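Local coordinates for fiber protein 2 (Fowl adenovirus 1, PDB 2VTW) that probably attaches the virion to a host-cell receptor through its trimeric C-terminal head domain at the end of the short fibre, at residues P95-R107 against V193-V205. Numbering follows the deposited sequence.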
loop_
_atom_site.group_PDB
_atom_site.type_symbol
_atom_site.label_atom_id
_atom_site.label_comp_id
_atom_site.label_asym_id
_atom_site.label_seq_id
_atom_site.Cartn_x
_atom_site.Cartn_y
_atom_site.Cartn_z
ATOM N N PRO A 95 -21.722 -8.620 -7.482
ATOM C CA PRO A 95 -22.872 -9.207 -8.198
ATOM C C PRO A 95 -23.419 -8.206 -9.224
ATOM O O PRO A 95 -23.222 -7.007 -9.067
ATOM C CB PRO A 95 -23.902 -9.468 -7.086
ATOM C CG PRO A 95 -23.152 -9.372 -5.779
ATOM C CD PRO A 95 -21.936 -8.548 -6.020
ATOM N N SER A 96 -24.077 -8.700 -10.274
ATOM C CA SER A 96 -24.546 -7.849 -11.371
ATOM C C SER A 96 -25.649 -6.862 -10.981
ATOM O O SER A 96 -25.810 -5.830 -11.639
ATOM C CB SER A 96 -24.998 -8.719 -12.572
ATOM O OG SER A 96 -25.886 -9.744 -12.157
ATOM N N ASN A 97 -26.392 -7.168 -9.909
ATOM C CA ASN A 97 -27.393 -6.242 -9.357
ATOM C C ASN A 97 -26.860 -5.247 -8.311
ATOM O O ASN A 97 -27.648 -4.589 -7.620
ATOM C CB ASN A 97 -28.606 -7.006 -8.788
ATOM C CG ASN A 97 -28.302 -7.788 -7.504
ATOM O OD1 ASN A 97 -27.238 -8.383 -7.343
ATOM N ND2 ASN A 97 -29.292 -7.836 -6.605
ATOM N N ILE A 98 -25.531 -5.114 -8.207
ATOM C CA ILE A 98 -24.943 -4.206 -7.223
ATOM C C ILE A 98 -24.973 -2.767 -7.761
ATOM O O ILE A 98 -24.766 -2.529 -8.958
ATOM C CB ILE A 98 -23.509 -4.722 -6.727
ATOM C CG1 ILE A 98 -23.320 -4.431 -5.241
ATOM C CG2 ILE A 98 -22.375 -4.154 -7.548
ATOM C CD1 ILE A 98 -24.256 -5.193 -4.362
ATOM N N SER A 99 -25.279 -1.821 -6.873
ATOM C CA SER A 99 -25.280 -0.408 -7.193
ATOM C C SER A 99 -23.861 0.145 -7.342
ATOM O O SER A 99 -22.961 -0.225 -6.574
ATOM C CB SER A 99 -26.007 0.387 -6.094
ATOM O OG SER A 99 -25.857 1.797 -6.288
ATOM N N MET A 100 -23.684 1.049 -8.311
ATOM C CA MET A 100 -22.433 1.774 -8.493
ATOM C C MET A 100 -22.090 2.616 -7.268
ATOM O O MET A 100 -20.925 2.987 -7.082
ATOM C CB MET A 100 -22.499 2.680 -9.719
ATOM C CG MET A 100 -22.256 1.955 -11.040
ATOM S SD MET A 100 -20.587 1.261 -11.212
ATOM C CE MET A 100 -19.616 2.736 -11.352
ATOM N N THR A 101 -23.100 2.921 -6.444
ATOM C CA THR A 101 -22.888 3.643 -5.192
ATOM C C THR A 101 -22.036 2.828 -4.217
ATOM O O THR A 101 -21.528 3.360 -3.225
ATOM C CB THR A 101 -24.221 4.067 -4.501
ATOM O OG1 THR A 101 -24.949 2.915 -4.117
ATOM C CG2 THR A 101 -25.083 4.923 -5.409
ATOM N N SER A 102 -21.859 1.546 -4.499
ATOM C CA SER A 102 -20.977 0.721 -3.700
ATOM C C SER A 102 -19.484 1.079 -3.919
ATOM O O SER A 102 -18.618 0.618 -3.152
ATOM C CB SER A 102 -21.225 -0.748 -4.002
ATOM O OG SER A 102 -22.593 -1.088 -3.855
ATOM N N PHE A 103 -19.186 1.908 -4.921
ATOM C CA PHE A 103 -17.809 2.282 -5.229
ATOM C C PHE A 103 -17.507 3.758 -5.042
ATOM O O PHE A 103 -16.422 4.233 -5.395
ATOM C CB PHE A 103 -17.447 1.752 -6.624
ATOM C CG PHE A 103 -17.720 0.324 -6.739
ATOM C CD1 PHE A 103 -16.825 -0.615 -6.215
ATOM C CD2 PHE A 103 -18.942 -0.122 -7.227
ATOM C CE1 PHE A 103 -17.123 -1.956 -6.249
ATOM C CE2 PHE A 103 -19.241 -1.476 -7.250
ATOM C CZ PHE A 103 -18.330 -2.395 -6.755
ATOM N N GLU A 104 -18.458 4.469 -4.434
ATOM C CA GLU A 104 -18.261 5.841 -4.056
ATOM C C GLU A 104 -17.353 5.870 -2.833
ATOM O O GLU A 104 -17.637 5.210 -1.840
ATOM C CB GLU A 104 -19.584 6.494 -3.690
ATOM C CG GLU A 104 -19.486 7.986 -3.410
ATOM C CD GLU A 104 -20.784 8.577 -2.823
ATOM O OE1 GLU A 104 -21.843 7.891 -2.865
ATOM O OE2 GLU A 104 -20.717 9.743 -2.358
ATOM N N PRO A 105 -16.274 6.657 -2.906
ATOM C CA PRO A 105 -15.424 6.818 -1.727
ATOM C C PRO A 105 -16.079 7.722 -0.686
ATOM O O PRO A 105 -16.834 8.645 -1.042
ATOM C CB PRO A 105 -14.189 7.477 -2.303
ATOM C CG PRO A 105 -14.734 8.289 -3.480
ATOM C CD PRO A 105 -15.778 7.421 -4.063
ATOM N N ALA A 106 -15.807 7.460 0.590
ATOM C CA ALA A 106 -16.309 8.316 1.660
ATOM C C ALA A 106 -15.797 9.728 1.519
ATOM O O ALA A 106 -14.751 9.976 0.924
ATOM C CB ALA A 106 -15.959 7.719 3.070
ATOM N N ARG A 107 -16.544 10.679 2.060
ATOM C CA ARG A 107 -16.116 12.067 2.126
ATOM C C ARG A 107 -14.757 12.051 2.794
ATOM O O ARG A 107 -14.578 11.336 3.766
ATOM C CB ARG A 107 -17.100 12.870 3.000
ATOM C CG ARG A 107 -16.962 14.413 2.989
ATOM C CD ARG A 107 -17.656 15.082 4.255
ATOM N NE ARG A 107 -16.649 15.610 5.216
ATOM C CZ ARG A 107 -16.604 15.375 6.530
ATOM N NH1 ARG A 107 -17.514 14.635 7.147
ATOM N NH2 ARG A 107 -15.637 15.909 7.253
ATOM N N VAL A 193 -2.310 0.846 -6.914
ATOM C CA VAL A 193 -3.344 0.359 -6.006
ATOM C C VAL A 193 -3.548 1.392 -4.915
ATOM O O VAL A 193 -2.583 1.878 -4.298
ATOM C CB VAL A 193 -3.076 -1.057 -5.441
ATOM C CG1 VAL A 193 -4.180 -1.491 -4.531
ATOM C CG2 VAL A 193 -2.898 -2.100 -6.559
ATOM N N HIS A 194 -4.814 1.780 -4.736
ATOM C CA HIS A 194 -5.224 2.764 -3.743
ATOM C C HIS A 194 -6.231 2.132 -2.831
ATOM O O HIS A 194 -7.100 1.416 -3.300
ATOM C CB HIS A 194 -5.882 3.954 -4.431
ATOM C CG HIS A 194 -6.318 5.021 -3.488
ATOM N ND1 HIS A 194 -7.642 5.337 -3.295
ATOM C CD2 HIS A 194 -5.612 5.811 -2.642
ATOM C CE1 HIS A 194 -7.730 6.311 -2.410
ATOM N NE2 HIS A 194 -6.515 6.613 -1.994
ATOM N N THR A 195 -6.123 2.395 -1.525
ATOM C CA THR A 195 -7.138 1.980 -0.568
ATOM C C THR A 195 -7.683 3.201 0.185
ATOM O O THR A 195 -6.953 4.126 0.568
ATOM C CB THR A 195 -6.615 0.892 0.417
ATOM O OG1 THR A 195 -6.181 -0.250 -0.310
ATOM C CG2 THR A 195 -7.698 0.432 1.392
ATOM N N CYS A 196 -9.000 3.212 0.365
ATOM C CA CYS A 196 -9.657 4.266 1.136
ATOM C C CYS A 196 -10.998 3.747 1.638
ATOM O O CYS A 196 -11.496 2.726 1.145
ATOM C CB CYS A 196 -9.807 5.563 0.335
ATOM S SG CYS A 196 -10.982 5.526 -1.055
ATOM N N PRO A 197 -11.544 4.404 2.675
ATOM C CA PRO A 197 -12.898 4.141 3.083
ATOM C C PRO A 197 -13.906 4.468 1.991
ATOM O O PRO A 197 -13.818 5.497 1.339
ATOM C CB PRO A 197 -13.086 5.068 4.290
ATOM C CG PRO A 197 -11.690 5.279 4.811
ATOM C CD PRO A 197 -10.894 5.387 3.561
ATOM N N ALA A 198 -14.848 3.552 1.825
ATOM C CA ALA A 198 -16.021 3.717 0.985
ATOM C C ALA A 198 -17.112 4.420 1.782
ATOM O O ALA A 198 -17.189 4.245 2.985
ATOM C CB ALA A 198 -16.515 2.335 0.541
ATOM N N ALA A 199 -17.969 5.179 1.094
ATOM C CA ALA A 199 -19.182 5.801 1.691
ATOM C C ALA A 199 -20.082 4.783 2.373
ATOM O O ALA A 199 -20.693 5.079 3.381
ATOM C CB ALA A 199 -19.970 6.565 0.632
ATOM N N ARG A 200 -20.149 3.568 1.861
ATOM C CA ARG A 200 -21.032 2.558 2.457
ATOM C C ARG A 200 -20.567 1.157 2.113
ATOM O O ARG A 200 -19.818 0.988 1.166
ATOM C CB ARG A 200 -22.471 2.760 1.927
ATOM C CG ARG A 200 -22.564 2.710 0.411
ATOM C CD ARG A 200 -23.883 3.174 -0.106
ATOM N NE ARG A 200 -24.118 4.587 0.179
ATOM C CZ ARG A 200 -23.591 5.611 -0.480
ATOM N NH1 ARG A 200 -22.790 5.457 -1.524
ATOM N NH2 ARG A 200 -23.909 6.826 -0.114
ATOM N N ALA A 201 -21.031 0.155 2.860
ATOM C CA ALA A 201 -20.877 -1.240 2.470
ATOM C C ALA A 201 -21.670 -1.468 1.162
ATOM O O ALA A 201 -22.465 -0.615 0.762
ATOM C CB ALA A 201 -21.340 -2.194 3.598
ATOM N N PRO A 202 -21.395 -2.561 0.441
ATOM C CA PRO A 202 -22.100 -2.740 -0.845
ATOM C C PRO A 202 -23.651 -2.812 -0.728
ATOM O O PRO A 202 -24.152 -3.466 0.171
ATOM C CB PRO A 202 -21.543 -4.069 -1.361
ATOM C CG PRO A 202 -20.167 -4.164 -0.680
ATOM C CD PRO A 202 -20.428 -3.637 0.686
ATOM N N VAL A 203 -24.351 -2.108 -1.625
ATOM C CA VAL A 203 -25.833 -2.122 -1.706
ATOM C C VAL A 203 -26.306 -2.480 -3.111
ATOM O O VAL A 203 -25.738 -2.003 -4.110
ATOM C CB VAL A 203 -26.461 -0.751 -1.366
ATOM C CG1 VAL A 203 -26.512 -0.560 0.114
ATOM C CG2 VAL A 203 -25.696 0.388 -2.054
ATOM N N THR A 204 -27.354 -3.302 -3.181
ATOM C CA THR A 204 -28.013 -3.629 -4.456
ATOM C C THR A 204 -28.834 -2.461 -4.984
ATOM O O THR A 204 -29.238 -1.575 -4.223
ATOM C CB THR A 204 -28.948 -4.799 -4.308
ATOM O OG1 THR A 204 -29.820 -4.556 -3.200
ATOM C CG2 THR A 204 -28.165 -6.070 -4.073
ATOM N N VAL A 205 -29.060 -2.466 -6.301
ATOM C CA VAL A 205 -29.906 -1.465 -6.953
ATOM C C VAL A 205 -31.366 -1.712 -6.567
ATOM O O VAL A 205 -31.760 -2.867 -6.292
ATOM C CB VAL A 205 -29.797 -1.507 -8.500
ATOM C CG1 VAL A 205 -28.389 -1.121 -8.962
ATOM C CG2 VAL A 205 -30.183 -2.896 -9.025
ATOM O OXT VAL A 205 -32.162 -0.754 -6.516
HETATM O O HOH W 1 -19.422 3.295 -1.216
HETATM O O HOH W 2 -12.605 8.188 1.255
#
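Arg200 and Glu104 form the salt bridge at the middle of this contact, in which the C-terminal segment of the beta-sandwich fibre head, leaving strand 185-197, runs beside the loop after strand 92-94. The Arg200 chain bends at chi3 (65°) and its NH1 serves two oxygens, both at the edge of the guanidinium and in its plane: OE1 of Glu104 at 2.9 Å, in a nearly straight bond, and the backbone O of Thr101. The carboxylate is turned 43° from the guanidinium and is met from above its own plane. Ala199 CB lies over one face of the guanidinium, offset toward its rim. A water lies within hydrogen-bonding distance of Thr101 O, Glu104 O and Arg200 N.

The backbones are bridged at two separate places, between Pro105 and Ala198 and between Ile98 and Thr204. At the first, Ala199 N donates to Glu104 O and Ala106 N to Pro197 O (2.9 Å), while Pro105 CB rests on Cys196 SG. At the second, Val205 N reaches Asn97 O and Ser99 N reaches Val203 O (2.8 Å), and Ile98 CD1 lies against that same carbonyl and Pro202 CB; Ala5 of strand 4-23 touches both Ile98 and Pro202. Asn97 and Thr204 lie side by side, ND2 against CG2.

Between the bridges, the Val203 and Thr101 side chains cross at about a right angle, CG2 meeting OG1 at 3.3 Å. Ser102 OG, beside its own backbone N (chi1 -54°), accepts from Val203 N at 3.0 Å and donates to Ser99 O at 2.9 Å.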